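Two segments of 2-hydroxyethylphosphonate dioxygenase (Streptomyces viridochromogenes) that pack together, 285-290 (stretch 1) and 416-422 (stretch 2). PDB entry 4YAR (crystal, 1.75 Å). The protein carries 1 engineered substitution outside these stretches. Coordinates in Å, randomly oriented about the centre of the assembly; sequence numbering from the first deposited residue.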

ATOM      1  N   PHE A 285       0.740  23.894  13.523  1.00 16.46           N
ATOM      2  CA  PHE A 285       0.181  22.774  12.792  1.00 18.65           C
ATOM      3  C   PHE A 285       0.364  22.907  11.282  1.00 18.41           C
ATOM      4  O   PHE A 285       0.690  23.983  10.785  1.00 18.17           O
ATOM      5  N   ASP A 286       0.149  21.802  10.580  1.00 17.43           N
ATOM      6  CA  ASP A 286       0.295  21.747   9.117  1.00 17.01           C
ATOM      7  C   ASP A 286      -1.062  21.960   8.437  1.00 16.54           C
ATOM      8  O   ASP A 286      -1.982  21.150   8.522  1.00 18.83           O
ATOM      9  N   TYR A 287      -1.195  23.120   7.785  1.00 17.36           N
ATOM     10  CA  TYR A 287      -2.415  23.481   7.161  1.00 16.54           C
ATOM     11  C   TYR A 287      -2.858  22.526   6.058  1.00 16.16           C
ATOM     12  O   TYR A 287      -4.036  22.451   5.757  1.00 15.55           O
ATOM     13  N   ARG A 288      -1.926  21.778   5.479  1.00 15.44           N
ATOM     14  CA  ARG A 288      -2.275  20.946   4.324  1.00 17.03           C
ATOM     15  C   ARG A 288      -3.387  19.893   4.579  1.00 17.45           C
ATOM     16  O   ARG A 288      -4.195  19.577   3.693  1.00 18.05           O
ATOM     17  N   VAL A 289      -3.412  19.319   5.803  1.00 16.89           N
ATOM     18  CA  VAL A 289      -4.387  18.371   6.156  1.00 17.45           C
ATOM     19  C   VAL A 289      -5.779  18.933   6.346  1.00 19.02           C
ATOM     20  O   VAL A 289      -6.725  18.156   6.485  1.00 19.97           O
ATOM     21  N   LEU A 290      -5.937  20.278   6.292  1.00 18.44           N
ATOM     22  CA  LEU A 290      -7.248  20.919   6.313  1.00 20.53           C
ATOM     23  C   LEU A 290      -7.822  21.205   4.908  1.00 20.87           C
ATOM     24  O   LEU A 290      -9.005  21.544   4.773  1.00 19.80           O
ATOM     25  N   TRP A 416       5.590  11.128   2.576  1.00 19.72           N
ATOM     26  CA  TRP A 416       5.890  12.338   1.803  1.00 20.09           C
ATOM     27  C   TRP A 416       5.494  13.591   2.512  1.00 21.28           C
ATOM     28  O   TRP A 416       6.246  14.616   2.524  1.00 21.02           O
ATOM     29  N   LEU A 417       4.324  13.544   3.156  1.00 22.61           N
ATOM     30  CA  LEU A 417       3.885  14.716   3.910  1.00 20.74           C
ATOM     31  C   LEU A 417       4.867  15.037   5.009  1.00 20.35           C
ATOM     32  O   LEU A 417       5.281  16.169   5.223  1.00 20.20           O
ATOM     33  N   GLU A 418       5.316  14.044   5.756  1.00 18.34           N
ATOM     34  CA  GLU A 418       6.287  14.283   6.803  1.00 17.77           C
ATOM     35  C   GLU A 418       7.661  14.682   6.270  1.00 18.03           C
ATOM     36  O   GLU A 418       8.363  15.464   6.893  1.00 17.22           O
ATOM     37  N   LEU A 419       8.071  14.151   5.118  1.00 17.29           N
ATOM     38  CA  LEU A 419       9.401  14.409   4.654  1.00 17.13           C
ATOM     39  C   LEU A 419       9.526  15.833   4.195  1.00 17.93           C
ATOM     40  O   LEU A 419      10.600  16.411   4.306  1.00 17.82           O
ATOM     41  N   THR A 420       8.441  16.398   3.710  1.00 18.85           N
ATOM     42  CA  THR A 420       8.412  17.838   3.457  1.00 23.34           C
ATOM     43  C   THR A 420       8.490  18.749   4.758  1.00 25.17           C
ATOM     44  O   THR A 420       8.980  19.868   4.702  1.00 31.50           O
ATOM     45  N   ASN A 421       8.110  18.227   5.921  1.00 24.98           N
ATOM     46  CA  ASN A 421       8.329  18.868   7.273  1.00 22.76           C
ATOM     47  C   ASN A 421       9.643  18.516   7.962  1.00 28.05           C
ATOM     48  O   ASN A 421       9.838  18.771   9.165  1.00 27.90           O
ATOM     49  N   THR A 422      10.569  17.873   7.277  1.00 27.23           N
ATOM     50  CA  THR A 422      11.747  17.404   7.957  1.00 28.54           C
ATOM     51  C   THR A 422      12.945  18.280   7.552  1.00 35.13           C
ATOM     52  O   THR A 422      13.124  18.506   6.345  1.00 30.10           O
TER

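Packing of 416-422, a helical segment that begins earlier in the chain and runs on into a loop, against 285-290, a loop leading into a 3-10 segment; the contact is small, burying 238 Å² over both sides. In stretch 1, D286 and R288 point toward stretch 2 and V289 sideways. W416 (chi1 m) starts sideways and its indole leads away, so it makes no contact with the other stretch. L417 (chi1 t, chi2 p) also leaves the backbone sideways, but its end comes nearer and supplies the apolar part of the contact: CD2 lies 3.9 Å from CG1 of V289 (chi1 m), while CD1 sits over one face of the R288 guanidinium, 3.4 Å from NH1. The L417 carbonyl O accepts a weak hydrogen bond from R288 NH1 (3.4 Å, 137°). E418 and L419 point away from stretch 1 and leave the contact to the neighbouring residues. The CA-to-CB bond of T420 (chi1 p) points toward stretch 1, and its OG1, near the plane of the guanidinium at its edge, accepts a nearly straight hydrogen bond from R288 NH2 (2.8 Å, 161°). N421 (chi1 m) also points toward stretch 1, and its ND2 donates to D286 OD2 (3.1 Å, 160°). T422 is out of reach of stretch 1; its OG1 instead donates a hydrogen bond to E418 O (2.8 Å). R288 is also bonded within its own stretch to D286 (chi1 t): R288 NH1 forms a salt bridge with D286 OD2 (2.7 Å), R288 NE donates to D286 OD1 (3.0 Å), and the backbone N of R288 donates to the same OD1 (2.9 Å). With chi1 to chi3 at m, t, m, R288 presents its guanidinium to both the carboxylate and the helix. D286 OD2 thus receives both R288 NH1 and N421 ND2, linking the salt bridge to N421. F285, Y287 and L290 do not touch stretch 2.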

ATOM      1  CB  PHE A 285      -1.319  22.513  13.171  1.00 18.76           C
ATOM      2  CG  PHE A 285      -2.267  23.567  12.744  1.00 18.87           C
ATOM      3  CD1 PHE A 285      -2.756  23.608  11.448  1.00 19.59           C
ATOM      4  CD2 PHE A 285      -2.791  24.473  13.682  1.00 21.22           C
ATOM      5  CE1 PHE A 285      -3.654  24.587  11.064  1.00 22.17           C
ATOM      6  CE2 PHE A 285      -3.698  25.427  13.288  1.00 20.68           C
ATOM      7  CZ  PHE A 285      -4.117  25.505  12.002  1.00 21.61           C
ATOM      8  CB  ASP A 286       0.882  20.402   8.754  1.00 18.55           C
ATOM      9  CG  ASP A 286       1.228  20.290   7.273  1.00 19.79           C
ATOM     10  OD1 ASP A 286       0.786  21.072   6.389  1.00 16.72           O
ATOM     11  OD2 ASP A 286       2.029  19.393   6.996  1.00 19.68           O
ATOM     12  CB  TYR A 287      -2.305  24.948   6.567  1.00 16.96           C
ATOM     13  CG  TYR A 287      -1.487  24.987   5.275  1.00 18.15           C
ATOM     14  CD1 TYR A 287      -0.072  24.931   5.291  1.00 19.77           C
ATOM     15  CD2 TYR A 287      -2.118  24.941   4.025  1.00 19.41           C
ATOM     16  CE1 TYR A 287       0.648  24.930   4.108  1.00 19.44           C
ATOM     17  CE2 TYR A 287      -1.372  24.888   2.819  1.00 18.14           C
ATOM     18  CZ  TYR A 287      -0.022  24.919   2.866  1.00 19.05           C
ATOM     19  OH  TYR A 287       0.705  24.804   1.691  1.00 20.44           O
ATOM     20  CB  ARG A 288      -1.004  20.368   3.684  1.00 16.62           C
ATOM     21  CG  ARG A 288      -0.074  21.393   3.183  1.00 17.68           C
ATOM     22  CD  ARG A 288       1.267  20.859   2.713  1.00 17.99           C
ATOM     23  NE  ARG A 288       1.973  20.249   3.785  1.00 19.68           N
ATOM     24  CZ  ARG A 288       3.107  19.609   3.694  1.00 21.52           C
ATOM     25  NH1 ARG A 288       3.609  19.097   4.792  1.00 21.83           N
ATOM     26  NH2 ARG A 288       3.758  19.469   2.536  1.00 22.25           N
ATOM     27  CB  VAL A 289      -3.917  17.438   7.311  1.00 18.47           C
ATOM     28  CG1 VAL A 289      -2.502  16.947   7.067  1.00 19.41           C
ATOM     29  CG2 VAL A 289      -3.958  18.142   8.651  1.00 20.47           C
ATOM     30  CB  LEU A 290      -7.214  22.252   7.079  1.00 20.22           C
ATOM     31  CG  LEU A 290      -6.711  22.192   8.496  1.00 21.48           C
ATOM     32  CD1 LEU A 290      -6.587  23.567   9.126  1.00 24.94           C
ATOM     33  CD2 LEU A 290      -7.672  21.364   9.347  1.00 21.44           C
ATOM     34  CB  TRP A 416       5.345  12.283   0.371  1.00 20.63           C
ATOM     35  CG  TRP A 416       6.116  11.398  -0.525  1.00 18.92           C
ATOM     36  CD1 TRP A 416       5.703  10.227  -1.091  1.00 23.43           C
ATOM     37  CD2 TRP A 416       7.483  11.574  -0.937  1.00 21.39           C
ATOM     38  NE1 TRP A 416       6.718   9.673  -1.843  1.00 24.03           N
ATOM     39  CE2 TRP A 416       7.824  10.470  -1.761  1.00 22.87           C
ATOM     40  CE3 TRP A 416       8.446  12.567  -0.704  1.00 21.07           C
ATOM     41  CZ2 TRP A 416       9.081  10.343  -2.356  1.00 26.60           C
ATOM     42  CZ3 TRP A 416       9.728  12.427  -1.294  1.00 22.72           C
ATOM     43  CH2 TRP A 416      10.018  11.315  -2.091  1.00 26.21           C
ATOM     44  CB  LEU A 417       2.476  14.464   4.456  1.00 21.92           C
ATOM     45  CG  LEU A 417       1.836  15.604   5.250  1.00 21.96           C
ATOM     46  CD1 LEU A 417       1.265  16.624   4.299  1.00 22.10           C
ATOM     47  CD2 LEU A 417       0.736  15.043   6.092  1.00 23.88           C
ATOM     48  CB  GLU A 418       6.409  13.008   7.650  1.00 17.93           C
ATOM     49  CG  GLU A 418       7.462  13.026   8.701  1.00 19.42           C
ATOM     50  CD  GLU A 418       7.180  13.907   9.912  1.00 20.76           C
ATOM     51  OE1 GLU A 418       6.031  14.263  10.179  1.00 20.09           O
ATOM     52  OE2 GLU A 418       8.150  14.111  10.681  1.00 25.36           O
ATOM     53  CB  LEU A 419       9.771  13.448   3.495  1.00 17.01           C
ATOM     54  CG  LEU A 419      10.100  12.047   4.018  1.00 18.54           C
ATOM     55  CD1 LEU A 419      10.131  11.108   2.829  1.00 20.51           C
ATOM     56  CD2 LEU A 419      11.419  12.013   4.770  1.00 20.68           C
ATOM     57  CB  THR A 420       7.292  18.175   2.462  1.00 22.98           C
ATOM     58  OG1 THR A 420       5.997  17.788   2.951  1.00 31.17           O
ATOM     59  CG2 THR A 420       7.514  17.454   1.145  1.00 26.68           C
ATOM     60  CB  ASN A 421       7.185  18.442   8.214  1.00 21.36           C
ATOM     61  CG  ASN A 421       5.861  19.156   7.917  1.00 21.66           C
ATOM     62  OD1 ASN A 421       5.847  20.328   7.505  1.00 20.43           O
ATOM     63  ND2 ASN A 421       4.766  18.476   8.134  1.00 19.83           N
ATOM     64  CB  THR A 422      12.042  15.940   7.615  1.00 31.62           C
ATOM     65  OG1 THR A 422      10.922  15.109   7.963  1.00 29.02           O
ATOM     66  CG2 THR A 422      13.251  15.462   8.382  1.00 33.27           C
TER